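Local coordinates for response regulator receiver domain protein (CheY) (Rhodospirillum rubrum, PDB 3HEB) that probably acts as a CheY-like receiver domain that takes up a phosphoryl group on an aspartate and passes the signal on, at residues Ser90-Ile104 / Cys107-Pro119. Residues are numbered along the deposited sequence; the frame is centred on the assembly and turned at random.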
loop_
_atom_site.group_PDB
_atom_site.type_symbol
_atom_site.label_atom_id
_atom_site.label_comp_id
_atom_site.label_asym_id
_atom_site.label_seq_id
_atom_site.Cartn_x
_atom_site.Cartn_y
_atom_site.Cartn_z
ATOM N N SER A 90 -10.063 -4.349 -1.401
ATOM C CA SER A 90 -9.475 -4.566 -0.092
ATOM C C SER A 90 -7.968 -4.531 -0.197
ATOM O O SER A 90 -7.377 -5.285 -0.983
ATOM C CB SER A 90 -9.894 -5.923 0.470
ATOM O OG SER A 90 -11.252 -5.939 0.850
ATOM N N PRO A 91 -7.317 -3.643 0.576
ATOM C CA PRO A 91 -5.858 -3.579 0.520
ATOM C C PRO A 91 -5.250 -4.889 1.011
ATOM O O PRO A 91 -5.707 -5.475 1.992
ATOM C CB PRO A 91 -5.518 -2.391 1.428
ATOM C CG PRO A 91 -6.682 -2.309 2.344
ATOM C CD PRO A 91 -7.849 -2.576 1.435
ATOM N N VAL A 92 -4.228 -5.353 0.314
ATOM C CA VAL A 92 -3.575 -6.584 0.699
ATOM C C VAL A 92 -2.122 -6.293 0.993
ATOM O O VAL A 92 -1.421 -5.727 0.162
ATOM C CB VAL A 92 -3.658 -7.636 -0.415
ATOM C CG1 VAL A 92 -2.982 -8.925 0.038
ATOM C CG2 VAL A 92 -5.111 -7.894 -0.767
ATOM N N VAL A 93 -1.679 -6.685 2.181
ATOM C CA VAL A 93 -0.299 -6.479 2.583
ATOM C C VAL A 93 0.360 -7.840 2.684
ATOM O O VAL A 93 0.010 -8.651 3.542
ATOM C CB VAL A 93 -0.214 -5.734 3.947
ATOM C CG1 VAL A 93 1.220 -5.685 4.437
ATOM C CG2 VAL A 93 -0.740 -4.310 3.797
ATOM N N ILE A 94 1.298 -8.106 1.781
ATOM C CA ILE A 94 2.002 -9.373 1.798
ATOM C C ILE A 94 3.033 -9.286 2.901
ATOM O O ILE A 94 3.786 -8.320 2.982
ATOM C CB ILE A 94 2.737 -9.650 0.475
ATOM C CG1 ILE A 94 1.744 -9.714 -0.690
ATOM C CG2 ILE A 94 3.511 -10.946 0.587
ATOM C CD1 ILE A 94 0.726 -10.822 -0.566
ATOM N N LEU A 95 3.058 -10.293 3.756
ATOM C CA LEU A 95 4.000 -10.327 4.856
ATOM C C LEU A 95 4.590 -11.737 4.857
ATOM O O LEU A 95 4.032 -12.676 5.437
ATOM C CB LEU A 95 3.268 -10.012 6.163
ATOM C CG LEU A 95 4.066 -9.922 7.467
ATOM C CD1 LEU A 95 5.212 -8.931 7.324
ATOM C CD2 LEU A 95 3.123 -9.505 8.600
ATOM N N THR A 96 5.725 -11.883 4.185
ATOM C CA THR A 96 6.346 -13.186 4.088
ATOM C C THR A 96 7.860 -13.156 4.251
ATOM O O THR A 96 8.481 -12.094 4.300
ATOM C CB THR A 96 5.996 -13.821 2.745
ATOM O OG1 THR A 96 6.380 -15.204 2.746
ATOM C CG2 THR A 96 6.709 -13.069 1.623
ATOM N N THR A 97 8.441 -14.347 4.310
ATOM C CA THR A 97 9.873 -14.525 4.492
ATOM C C THR A 97 10.750 -14.145 3.300
ATOM O O THR A 97 11.725 -13.421 3.454
ATOM C CB THR A 97 10.178 -15.997 4.887
ATOM O OG1 THR A 97 9.695 -16.246 6.216
ATOM C CG2 THR A 97 11.672 -16.269 4.844
ATOM N N THR A 98 10.404 -14.619 2.109
ATOM C CA THR A 98 11.228 -14.349 0.941
ATOM C C THR A 98 11.391 -12.884 0.582
ATOM O O THR A 98 10.558 -12.045 0.942
ATOM C CB THR A 98 10.712 -15.098 -0.300
ATOM O OG1 THR A 98 11.611 -14.870 -1.389
ATOM C CG2 THR A 98 9.324 -14.615 -0.689
ATOM N N ASP A 99 12.472 -12.578 -0.134
ATOM C CA ASP A 99 12.745 -11.210 -0.547
ATOM C C ASP A 99 13.363 -11.099 -1.930
ATOM O O ASP A 99 14.020 -10.104 -2.229
ATOM C CB ASP A 99 13.672 -10.510 0.452
ATOM C CG ASP A 99 15.073 -11.090 0.452
ATOM O OD1 ASP A 99 16.016 -10.354 0.824
ATOM O OD2 ASP A 99 15.233 -12.279 0.095
ATOM N N ASP A 100 13.178 -12.104 -2.777
ATOM C CA ASP A 100 13.748 -12.014 -4.114
ATOM C C ASP A 100 12.808 -11.259 -5.052
ATOM O O ASP A 100 11.594 -11.488 -5.056
ATOM C CB ASP A 100 14.060 -13.401 -4.680
ATOM C CG ASP A 100 12.824 -14.215 -4.930
ATOM O OD1 ASP A 100 12.155 -14.582 -3.940
ATOM O OD2 ASP A 100 12.524 -14.481 -6.115
ATOM N N GLN A 101 13.394 -10.353 -5.835
ATOM C CA GLN A 101 12.676 -9.509 -6.788
ATOM C C GLN A 101 11.476 -10.170 -7.461
ATOM O O GLN A 101 10.364 -9.642 -7.414
ATOM C CB GLN A 101 13.617 -9.029 -7.899
ATOM C CG GLN A 101 15.080 -8.887 -7.516
ATOM C CD GLN A 101 16.001 -8.833 -8.744
ATOM O OE1 GLN A 101 15.970 -9.722 -9.610
ATOM N NE2 GLN A 101 16.829 -7.787 -8.814
ATOM N N ARG A 102 11.713 -11.313 -8.099
ATOM C CA ARG A 102 10.669 -12.034 -8.821
ATOM C C ARG A 102 9.358 -12.227 -8.065
ATOM O O ARG A 102 8.282 -12.077 -8.642
ATOM C CB ARG A 102 11.202 -13.389 -9.299
ATOM C CG ARG A 102 12.211 -13.286 -10.443
ATOM C CD ARG A 102 12.579 -14.659 -11.020
ATOM N NE ARG A 102 13.354 -15.492 -10.095
ATOM C CZ ARG A 102 12.935 -16.649 -9.583
ATOM N NH1 ARG A 102 11.739 -17.133 -9.898
ATOM N NH2 ARG A 102 13.718 -17.333 -8.757
ATOM N N GLU A 103 9.446 -12.562 -6.781
ATOM C CA GLU A 103 8.249 -12.768 -5.969
ATOM C C GLU A 103 7.580 -11.447 -5.643
ATOM O O GLU A 103 6.364 -11.312 -5.742
ATOM C CB GLU A 103 8.606 -13.485 -4.672
ATOM C CG GLU A 103 8.891 -14.955 -4.867
ATOM C CD GLU A 103 7.655 -15.718 -5.283
ATOM O OE1 GLU A 103 6.864 -16.084 -4.388
ATOM O OE2 GLU A 103 7.468 -15.939 -6.500
ATOM N N ILE A 104 8.390 -10.476 -5.250
ATOM C CA ILE A 104 7.892 -9.168 -4.900
ATOM C C ILE A 104 7.192 -8.561 -6.104
ATOM O O ILE A 104 6.029 -8.162 -6.014
ATOM C CB ILE A 104 9.054 -8.266 -4.424
ATOM C CG1 ILE A 104 9.653 -8.848 -3.133
ATOM C CG2 ILE A 104 8.564 -6.859 -4.202
ATOM C CD1 ILE A 104 10.855 -8.089 -2.595
ATOM N N CYS A 107 3.821 -10.240 -6.920
ATOM C CA CYS A 107 2.746 -9.870 -6.002
ATOM C C CYS A 107 2.169 -8.512 -6.404
ATOM O O CYS A 107 0.950 -8.336 -6.483
ATOM C CB CYS A 107 3.262 -9.822 -4.558
ATOM S SG CYS A 107 3.673 -11.460 -3.861
ATOM N N TYR A 108 3.043 -7.547 -6.663
ATOM C CA TYR A 108 2.552 -6.250 -7.081
ATOM C C TYR A 108 1.804 -6.387 -8.416
ATOM O O TYR A 108 0.734 -5.809 -8.593
ATOM C CB TYR A 108 3.707 -5.251 -7.189
ATOM C CG TYR A 108 4.185 -4.743 -5.845
ATOM C CD1 TYR A 108 5.403 -5.164 -5.299
ATOM C CD2 TYR A 108 3.426 -3.825 -5.123
ATOM C CE1 TYR A 108 5.853 -4.670 -4.063
ATOM C CE2 TYR A 108 3.859 -3.331 -3.888
ATOM C CZ TYR A 108 5.073 -3.753 -3.367
ATOM O OH TYR A 108 5.506 -3.251 -2.160
ATOM N N ASP A 109 2.354 -7.159 -9.350
ATOM C CA ASP A 109 1.681 -7.340 -10.627
ATOM C C ASP A 109 0.328 -7.976 -10.375
ATOM O O ASP A 109 -0.645 -7.626 -11.031
ATOM C CB ASP A 109 2.498 -8.219 -11.578
ATOM C CG ASP A 109 3.767 -7.533 -12.066
ATOM O OD1 ASP A 109 3.866 -6.282 -11.964
ATOM O OD2 ASP A 109 4.660 -8.247 -12.565
ATOM N N LEU A 110 0.268 -8.901 -9.417
ATOM C CA LEU A 110 -0.989 -9.562 -9.068
ATOM C C LEU A 110 -1.942 -8.642 -8.309
ATOM O O LEU A 110 -3.085 -9.013 -8.057
ATOM C CB LEU A 110 -0.743 -10.814 -8.220
ATOM C CG LEU A 110 -0.678 -12.208 -8.857
ATOM C CD1 LEU A 110 -1.029 -12.149 -10.350
ATOM C CD2 LEU A 110 0.708 -12.798 -8.631
ATOM N N GLY A 111 -1.456 -7.462 -7.917
ATOM C CA GLY A 111 -2.302 -6.502 -7.217
ATOM C C GLY A 111 -2.086 -6.212 -5.739
ATOM O O GLY A 111 -2.888 -5.498 -5.134
ATOM N N ALA A 112 -1.029 -6.745 -5.143
ATOM C CA ALA A 112 -0.777 -6.488 -3.727
ATOM C C ALA A 112 -0.552 -4.996 -3.520
ATOM O O ALA A 112 0.139 -4.351 -4.310
ATOM C CB ALA A 112 0.442 -7.262 -3.261
ATOM N N ASN A 113 -1.138 -4.450 -2.460
ATOM C CA ASN A 113 -0.988 -3.027 -2.165
ATOM C C ASN A 113 0.387 -2.732 -1.591
ATOM O O ASN A 113 0.979 -1.695 -1.874
ATOM C CB ASN A 113 -2.043 -2.573 -1.154
ATOM C CG ASN A 113 -3.453 -2.617 -1.723
ATOM O OD1 ASN A 113 -4.014 -1.590 -2.142
ATOM N ND2 ASN A 113 -4.032 -3.814 -1.753
ATOM N N VAL A 114 0.873 -3.656 -0.771
ATOM C CA VAL A 114 2.158 -3.529 -0.100
ATOM C C VAL A 114 2.771 -4.909 0.116
ATOM O O VAL A 114 2.063 -5.905 0.282
ATOM C CB VAL A 114 1.993 -2.852 1.279
ATOM C CG1 VAL A 114 3.344 -2.760 2.000
ATOM C CG2 VAL A 114 1.372 -1.471 1.106
ATOM N N TYR A 115 4.096 -4.953 0.099
ATOM C CA TYR A 115 4.830 -6.183 0.313
ATOM C C TYR A 115 5.881 -5.902 1.380
ATOM O O TYR A 115 6.665 -4.942 1.280
ATOM C CB TYR A 115 5.503 -6.641 -0.980
ATOM C CG TYR A 115 6.197 -7.976 -0.853
ATOM C CD1 TYR A 115 5.730 -9.092 -1.543
ATOM C CD2 TYR A 115 7.342 -8.120 -0.062
ATOM C CE1 TYR A 115 6.379 -10.309 -1.458
ATOM C CE2 TYR A 115 7.996 -9.333 0.029
ATOM C CZ TYR A 115 7.512 -10.426 -0.674
ATOM O OH TYR A 115 8.171 -11.640 -0.610
ATOM N N ILE A 116 5.879 -6.727 2.416
ATOM C CA ILE A 116 6.831 -6.578 3.503
ATOM C C ILE A 116 7.523 -7.901 3.741
ATOM O O ILE A 116 6.868 -8.904 4.012
ATOM C CB ILE A 116 6.143 -6.184 4.820
ATOM C CG1 ILE A 116 5.434 -4.838 4.659
ATOM C CG2 ILE A 116 7.178 -6.127 5.951
ATOM C CD1 ILE A 116 4.671 -4.384 5.901
ATOM N N THR A 117 8.844 -7.908 3.613
ATOM C CA THR A 117 9.607 -9.120 3.863
ATOM C C THR A 117 9.770 -9.177 5.380
ATOM O O THR A 117 10.210 -8.200 6.004
ATOM C CB THR A 117 11.003 -9.062 3.201
ATOM O OG1 THR A 117 10.862 -9.113 1.776
ATOM C CG2 THR A 117 11.862 -10.235 3.673
ATOM N N LYS A 118 9.398 -10.307 5.976
ATOM C CA LYS A 118 9.510 -10.468 7.418
ATOM C C LYS A 118 10.952 -10.242 7.841
ATOM O O LYS A 118 11.854 -10.887 7.316
ATOM C CB LYS A 118 9.094 -11.879 7.841
ATOM C CG LYS A 118 7.624 -12.202 7.657
ATOM C CD LYS A 118 7.329 -13.592 8.176
ATOM C CE LYS A 118 5.865 -13.925 8.002
ATOM N NZ LYS A 118 5.533 -15.298 8.484
ATOM N N PRO A 119 11.194 -9.299 8.768
ATOM C CA PRO A 119 12.586 -9.095 9.184
ATOM C C PRO A 119 13.056 -10.369 9.889
ATOM O O PRO A 119 12.280 -11.021 10.600
ATOM C CB PRO A 119 12.499 -7.898 10.133
ATOM C CG PRO A 119 11.314 -7.115 9.596
ATOM C CD PRO A 119 10.319 -8.223 9.274
#
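Tyr115 and Ile94, paired across two parallel strands, form with Ile104 of the connecting helix the seam between sheet and helix in a beta-alpha-beta crossover of the CheY-like receiver fold. Strand 92-96 runs beside strand 114-117, outermost in this chain's sheet, joined by alternating backbone bonds such as Ile94 N to Val114 O (2.8 Å), and helix 101-109 connects them. With CG anti to the backbone N (chi1 -176°), the Tyr115 ring lies between the sheet and that helix. Ile104 lays CG1 over one face, a CH-pi contact 3.7 Å from the centroid, while Ile94 CG2 approaches CE1 obliquely at 3.6 Å. Ile94 CG1 extends instead to Ala112 CB (3.8 Å) and Cys107 SG. Ile104 turns CG2 to the in-plane edge of Tyr108, whose hydroxyl bonds Gln140 O of the second subunit. On the other sheet face Val93 and Val114 stand side by side, and Leu95 CD1 meets Ile116 CG2. At the strands' C-terminal ends lies the probable phosphorylation site: Thr96 OG1 hydrogen-bonds OD1 of Asp66, the predicted phospho-acceptor, and NZ of extended Lys118 forms a salt bridge with Glu11 and a hydrogen bond with His16. Beside Thr96 CG2, the Tyr115 hydroxyl donates to Thr98 O at 2.9 Å, with the donor 60° out of that carbonyl's plane.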